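Local coordinates for protein mitochondrial association factor 1 (Toxoplasma gondii, PDB 6BXS) that is a macro-domain protein of a parasite locus required for direct manipulation of host mitochondria and may bind ADP-ribose-like ligands, at residues A[53-58]-A[167-172]; A[87-92]-A[118-123]; A[45-50]-A[60-65]. All coordinates share one frame; numbering follows the deposited sequence.

In the fold
The three contacts lie around one mixed sheet, with strands 45-50 and 166-170 as neighbours in its centre and strand 120-126 further toward one side. Contact 3 ties strand 45-50 to the start of helix 61-76, and contact 1 sets the loop between them against strand 166-170; their centres are about 8 Å apart and their segments alternate along the chain. Contact 2, centred about 11 Å from contact 1 and 15 Å from contact 3, comes between the two halves of contact 1 in sequence. I57 and S90 connect contacts 1 and 2. Loop 53-58 is thereby held from several directions, in the region that commonly lines the ADP-ribose site of macro domains.

Contact 1 of 3, residues A[53-58]-A[167-172]; sequences YGLFIG and MLYTVA
Y53 and V171 bring the two backbones within 6.3 Å of each other, CA to CA, where loop 53-58 runs back along segment 167-172, its end-to-end direction 157° from that of the segment. Y169 carries the middle of the contact. Its CG is anti to the backbone N (chi1 -178°), the ring reaches the loop, and its OH gives a 2.9 Å hydrogen bond to F56 O from well above the carbonyl plane. The same hydroxyl is bonded to T52 N, just before the loop, giving this polar tip two backbone partners. I57 slides past the ring in the opposite direction, with CG1 3.8 Å from Y169 CE2, and then meets M167 tip to tip, its CD1 3.9 Å from M167 CE. Loop 53-58 joins strand 45-50 to helix 61-76; in macro domains the corresponding connection commonly lines the ADP-ribose pocket. At the other end V171 splits its branches between two loop residues. CG1 packs closely on the Y53 ring, 3.3 Å from Y53 CD1, while CG2 lies 3.7 Å from L55 CD2, the leucine and valine side chains crossing at about a right angle. Beyond V171, the Y53 hydroxyl donates to A172 O over 3.1 Å, placing that oxygen at the ring edge, near its plane, with a C=O...donor angle of 148°.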
loop_
_atom_site.group_PDB
_atom_site.type_symbol
_atom_site.label_atom_id
_atom_site.label_comp_id
_atom_site.label_asym_id
_atom_site.label_seq_id
_atom_site.Cartn_x
_atom_site.Cartn_y
_atom_site.Cartn_z
ATOM N N TYR A 53 -1.076 12.559 -3.256
ATOM C CA TYR A 53 -2.357 12.946 -3.833
ATOM C C TYR A 53 -2.240 13.223 -5.332
ATOM O O TYR A 53 -3.236 13.184 -6.055
ATOM C CB TYR A 53 -2.905 14.170 -3.097
ATOM C CG TYR A 53 -3.045 13.937 -1.607
ATOM C CD1 TYR A 53 -3.918 12.973 -1.122
ATOM C CD2 TYR A 53 -2.299 14.667 -0.688
ATOM C CE1 TYR A 53 -4.050 12.741 0.233
ATOM C CE2 TYR A 53 -2.426 14.442 0.675
ATOM C CZ TYR A 53 -3.302 13.476 1.128
ATOM O OH TYR A 53 -3.436 13.243 2.477
ATOM N N GLY A 54 -1.019 13.486 -5.792
ATOM C CA GLY A 54 -0.759 13.694 -7.206
ATOM C C GLY A 54 -0.445 12.409 -7.956
ATOM O O GLY A 54 -0.281 12.426 -9.175
ATOM N N LEU A 55 -0.343 11.303 -7.220
ATOM C CA LEU A 55 -0.226 9.961 -7.800
ATOM C C LEU A 55 1.102 9.676 -8.512
ATOM O O LEU A 55 1.146 8.836 -9.410
ATOM C CB LEU A 55 -1.372 9.708 -8.786
ATOM C CG LEU A 55 -2.798 9.999 -8.314
ATOM C CD1 LEU A 55 -3.791 9.626 -9.409
ATOM C CD2 LEU A 55 -3.111 9.256 -7.027
ATOM N N PHE A 56 2.181 10.343 -8.108
ATOM C CA PHE A 56 3.498 10.075 -8.690
ATOM C C PHE A 56 4.346 9.200 -7.767
ATOM O O PHE A 56 4.182 9.227 -6.549
ATOM C CB PHE A 56 4.243 11.380 -8.976
ATOM C CG PHE A 56 4.750 12.064 -7.743
ATOM C CD1 PHE A 56 5.994 11.752 -7.220
ATOM C CD2 PHE A 56 3.981 13.015 -7.102
ATOM C CE1 PHE A 56 6.456 12.373 -6.079
ATOM C CE2 PHE A 56 4.441 13.635 -5.959
ATOM C CZ PHE A 56 5.680 13.317 -5.450
ATOM N N ILE A 57 5.259 8.438 -8.362
ATOM C CA ILE A 57 6.263 7.697 -7.611
ATOM C C ILE A 57 7.569 8.484 -7.614
ATOM O O ILE A 57 8.198 8.664 -8.658
ATOM C CB ILE A 57 6.487 6.290 -8.194
ATOM C CG1 ILE A 57 5.226 5.443 -8.001
ATOM C CG2 ILE A 57 7.679 5.610 -7.517
ATOM C CD1 ILE A 57 5.234 4.132 -8.758
ATOM N N GLY A 58 7.970 8.948 -6.436
ATOM C CA GLY A 58 9.136 9.800 -6.297
ATOM C C GLY A 58 9.051 10.599 -5.014
ATOM O O GLY A 58 8.343 10.214 -4.082
ATOM N N MET A 167 4.105 -4.467 -6.608
ATOM C CA MET A 167 3.997 -3.373 -5.655
ATOM C C MET A 167 2.579 -2.834 -5.666
ATOM O O MET A 167 1.842 -3.023 -6.633
ATOM C CB MET A 167 4.989 -2.250 -5.980
ATOM C CG MET A 167 4.746 -1.549 -7.313
ATOM S SD MET A 167 5.702 -0.027 -7.499
ATOM C CE MET A 167 4.838 1.081 -6.386
ATOM N N LEU A 168 2.202 -2.177 -4.576
ATOM C CA LEU A 168 0.956 -1.435 -4.523
ATOM C C LEU A 168 1.247 0.027 -4.208
ATOM O O LEU A 168 2.320 0.369 -3.712
ATOM C CB LEU A 168 0.003 -2.029 -3.485
ATOM C CG LEU A 168 -0.728 -3.314 -3.891
ATOM C CD1 LEU A 168 -0.206 -4.489 -3.091
ATOM C CD2 LEU A 168 -2.233 -3.172 -3.716
ATOM N N TYR A 169 0.272 0.874 -4.511
ATOM C CA TYR A 169 0.372 2.314 -4.321
ATOM C C TYR A 169 -1.004 2.783 -3.875
ATOM O O TYR A 169 -2.003 2.493 -4.535
ATOM C CB TYR A 169 0.819 3.003 -5.619
ATOM C CG TYR A 169 1.022 4.509 -5.547
ATOM C CD1 TYR A 169 -0.060 5.377 -5.446
ATOM C CD2 TYR A 169 2.295 5.062 -5.629
ATOM C CE1 TYR A 169 0.123 6.749 -5.402
ATOM C CE2 TYR A 169 2.488 6.435 -5.587
ATOM C CZ TYR A 169 1.398 7.273 -5.474
ATOM O OH TYR A 169 1.581 8.638 -5.432
ATOM N N THR A 170 -1.060 3.475 -2.742
ATOM C CA THR A 170 -2.335 3.916 -2.187
ATOM C C THR A 170 -2.220 5.317 -1.595
ATOM O O THR A 170 -1.138 5.750 -1.192
ATOM C CB THR A 170 -2.857 2.933 -1.105
ATOM O OG1 THR A 170 -4.244 3.184 -0.858
ATOM C CG2 THR A 170 -2.070 3.057 0.200
ATOM N N VAL A 171 -3.351 6.015 -1.551
ATOM C CA VAL A 171 -3.402 7.401 -1.100
ATOM C C VAL A 171 -4.216 7.512 0.182
ATOM O O VAL A 171 -5.427 7.289 0.183
ATOM C CB VAL A 171 -4.017 8.317 -2.177
ATOM C CG1 VAL A 171 -4.084 9.762 -1.692
ATOM C CG2 VAL A 171 -3.216 8.231 -3.468
ATOM N N ALA A 172 -3.540 7.871 1.267
ATOM C CA ALA A 172 -4.160 7.941 2.584
ATOM C C ALA A 172 -4.780 9.313 2.831
ATOM O O ALA A 172 -4.333 10.308 2.261
ATOM C CB ALA A 172 -3.132 7.628 3.658
#

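Contact 2 of 3, residues A[87-92]-A[118-123]; sequences SAESQE and RVFARS
F120 and S90 form the close-packed part of this contact, where helix 83-103 passes over the start of strand 120-126. Two atoms of the phenyl ring do the touching: F120 CE2 lies 4.1 Å from S90 CA, and F120 CZ is 4.1 Å from S90 CB. V119, the residue before it, lays CG1 3.6 Å above the plane of the F120 ring, over its centre, and the ring also meets H150 with the planes at about 40°. I57 and I93 pack on the ring as well, so this inner side is largely apolar. The serine hydroxyl is turned away from the phenyl group: with chi1 at 61°, S90 OG sits between its backbone N and carbonyl carbon and bonds to L86 O and I57 N, the latter linking the helix to loop 53-58.

Toward solvent the fit is looser. E89 reaches across with CG anti to the backbone N (chi1 -158°) and an extended chain beyond, sliding past V119 in the opposite direction. Its OE1 stops 3.9 Å from V119 CG2, a van der Waals approach, whereas OE2 is hydrogen-bonded to the hydroxyl of S117. S117 OG is also bonded to V119 N and F120 N, so the carboxylate is tied indirectly to the turn entering the strand. R118 leads its guanidinium away from the helix into an exposed position and makes no salt bridge with E89. Further along the same segment, A121 and R122 both face I151, a classic beta bulge, and the whole is a helix packed on a sheet strand, as in the layered alpha/beta fold of macro domains.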
loop_
_atom_site.group_PDB
_atom_site.type_symbol
_atom_site.label_atom_id
_atom_site.label_comp_id
_atom_site.label_asym_id
_atom_site.label_seq_id
_atom_site.Cartn_x
_atom_site.Cartn_y
_atom_site.Cartn_z
ATOM N N SER A 87 8.627 9.612 -12.236
ATOM C CA SER A 87 7.597 10.459 -11.648
ATOM C C SER A 87 6.471 10.721 -12.636
ATOM O O SER A 87 5.300 10.539 -12.316
ATOM C CB SER A 87 8.193 11.789 -11.180
ATOM O OG SER A 87 8.769 11.667 -9.893
ATOM N N ALA A 88 6.834 11.146 -13.841
ATOM C CA ALA A 88 5.847 11.492 -14.854
ATOM C C ALA A 88 5.098 10.263 -15.358
ATOM O O ALA A 88 3.877 10.296 -15.512
ATOM C CB ALA A 88 6.518 12.212 -16.015
ATOM N N GLU A 89 5.822 9.179 -15.615
ATOM C CA GLU A 89 5.202 7.989 -16.191
ATOM C C GLU A 89 4.239 7.332 -15.205
ATOM O O GLU A 89 3.105 7.007 -15.559
ATOM C CB GLU A 89 6.260 6.979 -16.625
ATOM C CG GLU A 89 5.745 6.004 -17.677
ATOM C CD GLU A 89 6.606 4.764 -17.823
ATOM O OE1 GLU A 89 7.277 4.373 -16.846
ATOM O OE2 GLU A 89 6.606 4.177 -18.925
ATOM N N SER A 90 4.703 7.129 -13.975
ATOM C CA SER A 90 3.868 6.561 -12.920
ATOM C C SER A 90 2.622 7.413 -12.724
ATOM O O SER A 90 1.514 6.902 -12.564
ATOM C CB SER A 90 4.649 6.466 -11.609
ATOM O OG SER A 90 5.063 7.750 -11.171
ATOM N N GLN A 91 2.826 8.725 -12.747
ATOM C CA GLN A 91 1.746 9.691 -12.613
ATOM C C GLN A 91 0.723 9.544 -13.741
ATOM O O GLN A 91 -0.480 9.487 -13.489
ATOM C CB GLN A 91 2.331 11.105 -12.588
ATOM C CG GLN A 91 1.338 12.215 -12.329
ATOM C CD GLN A 91 2.028 13.548 -12.101
ATOM O OE1 GLN A 91 2.750 14.038 -12.970
ATOM N NE2 GLN A 91 1.825 14.133 -10.925
ATOM N N GLU A 92 1.205 9.469 -14.978
ATOM C CA GLU A 92 0.330 9.322 -16.138
ATOM C C GLU A 92 -0.504 8.044 -16.077
ATOM O O GLU A 92 -1.722 8.078 -16.253
ATOM C CB GLU A 92 1.152 9.331 -17.427
ATOM C CG GLU A 92 1.611 10.712 -17.863
ATOM C CD GLU A 92 2.514 10.670 -19.083
ATOM O OE1 GLU A 92 3.159 9.624 -19.312
ATOM O OE2 GLU A 92 2.575 11.681 -19.814
ATOM N N ARG A 118 9.072 0.946 -19.532
ATOM C CA ARG A 118 10.274 0.179 -19.220
ATOM C C ARG A 118 10.274 -0.231 -17.749
ATOM O O ARG A 118 11.131 -1.000 -17.309
ATOM C CB ARG A 118 11.539 0.986 -19.531
ATOM C CG ARG A 118 11.490 1.788 -20.823
ATOM C CD ARG A 118 12.811 1.703 -21.575
ATOM N NE ARG A 118 12.970 2.780 -22.552
ATOM C CZ ARG A 118 13.721 3.868 -22.377
ATOM N NH1 ARG A 118 14.410 4.052 -21.256
ATOM N NH2 ARG A 118 13.788 4.781 -23.336
ATOM N N VAL A 119 9.308 0.291 -16.997
ATOM C CA VAL A 119 9.236 0.073 -15.556
ATOM C C VAL A 119 8.136 -0.919 -15.195
ATOM O O VAL A 119 8.369 -1.878 -14.459
ATOM C CB VAL A 119 8.984 1.401 -14.810
ATOM C CG1 VAL A 119 8.776 1.158 -13.320
ATOM C CG2 VAL A 119 10.143 2.367 -15.037
ATOM N N PHE A 120 6.936 -0.673 -15.715
ATOM C CA PHE A 120 5.760 -1.461 -15.360
ATOM C C PHE A 120 5.377 -2.444 -16.458
ATOM O O PHE A 120 5.221 -2.060 -17.615
ATOM C CB PHE A 120 4.583 -0.533 -15.061
ATOM C CG PHE A 120 4.889 0.516 -14.032
ATOM C CD1 PHE A 120 4.973 0.182 -12.692
ATOM C CD2 PHE A 120 5.092 1.835 -14.403
ATOM C CE1 PHE A 120 5.255 1.141 -11.740
ATOM C CE2 PHE A 120 5.374 2.799 -13.455
ATOM C CZ PHE A 120 5.456 2.452 -12.122
ATOM N N ALA A 121 5.224 -3.711 -16.084
ATOM C CA ALA A 121 4.791 -4.753 -17.012
ATOM C C ALA A 121 3.279 -4.716 -17.203
ATOM O O ALA A 121 2.775 -4.868 -18.317
ATOM C CB ALA A 121 5.221 -6.119 -16.509
ATOM N N ARG A 122 2.562 -4.534 -16.100
ATOM C CA ARG A 122 1.111 -4.432 -16.134
ATOM C C ARG A 122 0.638 -3.646 -14.921
ATOM O O ARG A 122 1.248 -3.721 -13.854
ATOM C CB ARG A 122 0.472 -5.818 -16.166
ATOM C CG ARG A 122 -0.952 -5.819 -16.690
ATOM C CD ARG A 122 -1.279 -7.120 -17.384
ATOM N NE ARG A 122 -2.533 -7.037 -18.134
ATOM C CZ ARG A 122 -2.639 -7.038 -19.463
ATOM N NH1 ARG A 122 -1.567 -7.131 -20.242
ATOM N NH2 ARG A 122 -3.841 -6.954 -20.020
ATOM N N SER A 123 -0.443 -2.889 -15.089
ATOM C CA SER A 123 -0.910 -1.978 -14.050
ATOM C C SER A 123 -2.404 -2.115 -13.804
ATOM O O SER A 123 -3.197 -2.197 -14.743
ATOM C CB SER A 123 -0.575 -0.535 -14.425
ATOM O OG SER A 123 0.819 -0.376 -14.611
#

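Contact 3 of 3, residues A[45-50]-A[60-65]; sequences VATVDA and VGMNGE
The D49 carboxylate and the N63 side-chain amide meet at a slant, their planes 51° apart. D49 OD1 comes up beside the helix backbone, 3.2 Å from N63 CA and 3.6 Å from N63 CB. The CG of the aspartate is anti to the backbone N (chi1 -168°), on the side of the first turn of helix 61-76.

M62 covers the strand from T47 to A50. Its chain is extended throughout and lies across the backbone, with the thioether at the far end: SD stands 3.8 Å from A50 N, and the terminal CE packs 3.2 Å from V48 O and 3.5 Å from T47 CG2. One water completes the contact on the A50 side, donating to A50 O at 2.8 Å and accepting from N63 N at 3.1 Å, thereby joining the last residue of the strand to the helix N-terminal turn.

The axes of strand 45-50 and of the first helical turn, 61-65, approach to 6.9 Å, with their N-to-C directions 124° apart, the beta-loop-alpha step of the macro-domain core. Within the sheet, strand 45-50 lies between strands 213-216 and 166-170, the carboxylate-bearing D49 packs on Y169 and F66, and M62 also touches P217 and M257 in neighbouring loops.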
loop_
_atom_site.group_PDB
_atom_site.type_symbol
_atom_site.label_atom_id
_atom_site.label_comp_id
_atom_site.label_asym_id
_atom_site.label_seq_id
_atom_site.Cartn_x
_atom_site.Cartn_y
_atom_site.Cartn_z
ATOM N N VAL A 45 5.775 -11.110 -1.547
ATOM C CA VAL A 45 5.289 -9.999 -0.737
ATOM C C VAL A 45 5.196 -8.726 -1.573
ATOM O O VAL A 45 6.185 -8.295 -2.164
ATOM C CB VAL A 45 6.208 -9.741 0.471
ATOM C CG1 VAL A 45 5.602 -8.682 1.392
ATOM C CG2 VAL A 45 6.461 -11.032 1.234
ATOM N N ALA A 46 4.005 -8.136 -1.619
ATOM C CA ALA A 46 3.794 -6.867 -2.306
ATOM C C ALA A 46 3.756 -5.731 -1.293
ATOM O O ALA A 46 2.930 -5.728 -0.386
ATOM C CB ALA A 46 2.507 -6.903 -3.113
ATOM N N THR A 47 4.654 -4.765 -1.452
ATOM C CA THR A 47 4.747 -3.656 -0.513
ATOM C C THR A 47 3.892 -2.480 -0.984
ATOM O O THR A 47 3.870 -2.146 -2.171
ATOM C CB THR A 47 6.205 -3.208 -0.331
ATOM O OG1 THR A 47 6.991 -4.330 0.092
ATOM C CG2 THR A 47 6.303 -2.103 0.709
ATOM N N VAL A 48 3.191 -1.862 -0.038
ATOM C CA VAL A 48 2.246 -0.792 -0.339
ATOM C C VAL A 48 2.893 0.579 -0.178
ATOM O O VAL A 48 3.249 0.986 0.926
ATOM C CB VAL A 48 1.003 -0.876 0.569
ATOM C CG1 VAL A 48 0.102 0.347 0.383
ATOM C CG2 VAL A 48 0.227 -2.159 0.286
ATOM N N ASP A 49 3.026 1.291 -1.290
ATOM C CA ASP A 49 3.593 2.631 -1.283
ATOM C C ASP A 49 2.628 3.631 -0.657
ATOM O O ASP A 49 1.470 3.720 -1.064
ATOM C CB ASP A 49 3.933 3.063 -2.711
ATOM C CG ASP A 49 4.785 4.320 -2.761
ATOM O OD1 ASP A 49 4.989 4.962 -1.708
ATOM O OD2 ASP A 49 5.246 4.673 -3.868
ATOM N N ALA A 50 3.102 4.383 0.331
ATOM C CA ALA A 50 2.327 5.496 0.867
ATOM C C ALA A 50 2.326 6.623 -0.160
ATOM O O ALA A 50 3.204 7.484 -0.156
ATOM C CB ALA A 50 2.897 5.968 2.193
ATOM N N VAL A 60 9.671 12.279 -1.462
ATOM C CA VAL A 60 10.252 12.026 -0.147
ATOM C C VAL A 60 9.505 10.932 0.611
ATOM O O VAL A 60 8.522 10.380 0.118
ATOM C CB VAL A 60 10.255 13.313 0.704
ATOM C CG1 VAL A 60 11.068 14.398 0.010
ATOM C CG2 VAL A 60 8.829 13.796 0.954
ATOM N N GLY A 61 9.975 10.630 1.817
ATOM C CA GLY A 61 9.361 9.603 2.636
ATOM C C GLY A 61 9.470 8.238 1.985
ATOM O O GLY A 61 10.419 7.964 1.250
ATOM N N MET A 62 8.490 7.382 2.249
ATOM C CA MET A 62 8.481 6.033 1.697
ATOM C C MET A 62 8.384 6.047 0.178
ATOM O O MET A 62 9.016 5.236 -0.501
ATOM C CB MET A 62 7.316 5.232 2.271
ATOM C CG MET A 62 7.329 3.770 1.866
ATOM S SD MET A 62 5.856 2.898 2.400
ATOM C CE MET A 62 6.255 1.236 1.866
ATOM N N ASN A 63 7.573 6.961 -0.348
ATOM C CA ASN A 63 7.408 7.106 -1.787
ATOM C C ASN A 63 8.752 7.336 -2.460
ATOM O O ASN A 63 9.040 6.767 -3.513
ATOM C CB ASN A 63 6.450 8.259 -2.098
ATOM C CG ASN A 63 5.999 8.274 -3.548
ATOM O OD1 ASN A 63 5.984 7.242 -4.217
ATOM N ND2 ASN A 63 5.630 9.447 -4.042
ATOM N N GLY A 64 9.577 8.167 -1.831
ATOM C CA GLY A 64 10.917 8.436 -2.317
ATOM C C GLY A 64 11.807 7.210 -2.262
ATOM O O GLY A 64 12.643 7.006 -3.142
ATOM N N GLU A 65 11.631 6.390 -1.228
ATOM C CA GLU A 65 12.410 5.163 -1.089
ATOM C C GLU A 65 12.032 4.167 -2.180
ATOM O O GLU A 65 12.890 3.455 -2.704
ATOM C CB GLU A 65 12.201 4.536 0.292
ATOM C CG GLU A 65 12.722 5.379 1.444
ATOM C CD GLU A 65 14.225 5.582 1.392
ATOM O OE1 GLU A 65 14.935 4.681 0.895
ATOM O OE2 GLU A 65 14.697 6.647 1.844
HETATM O O HOH W 1 5.419 8.442 1.350
#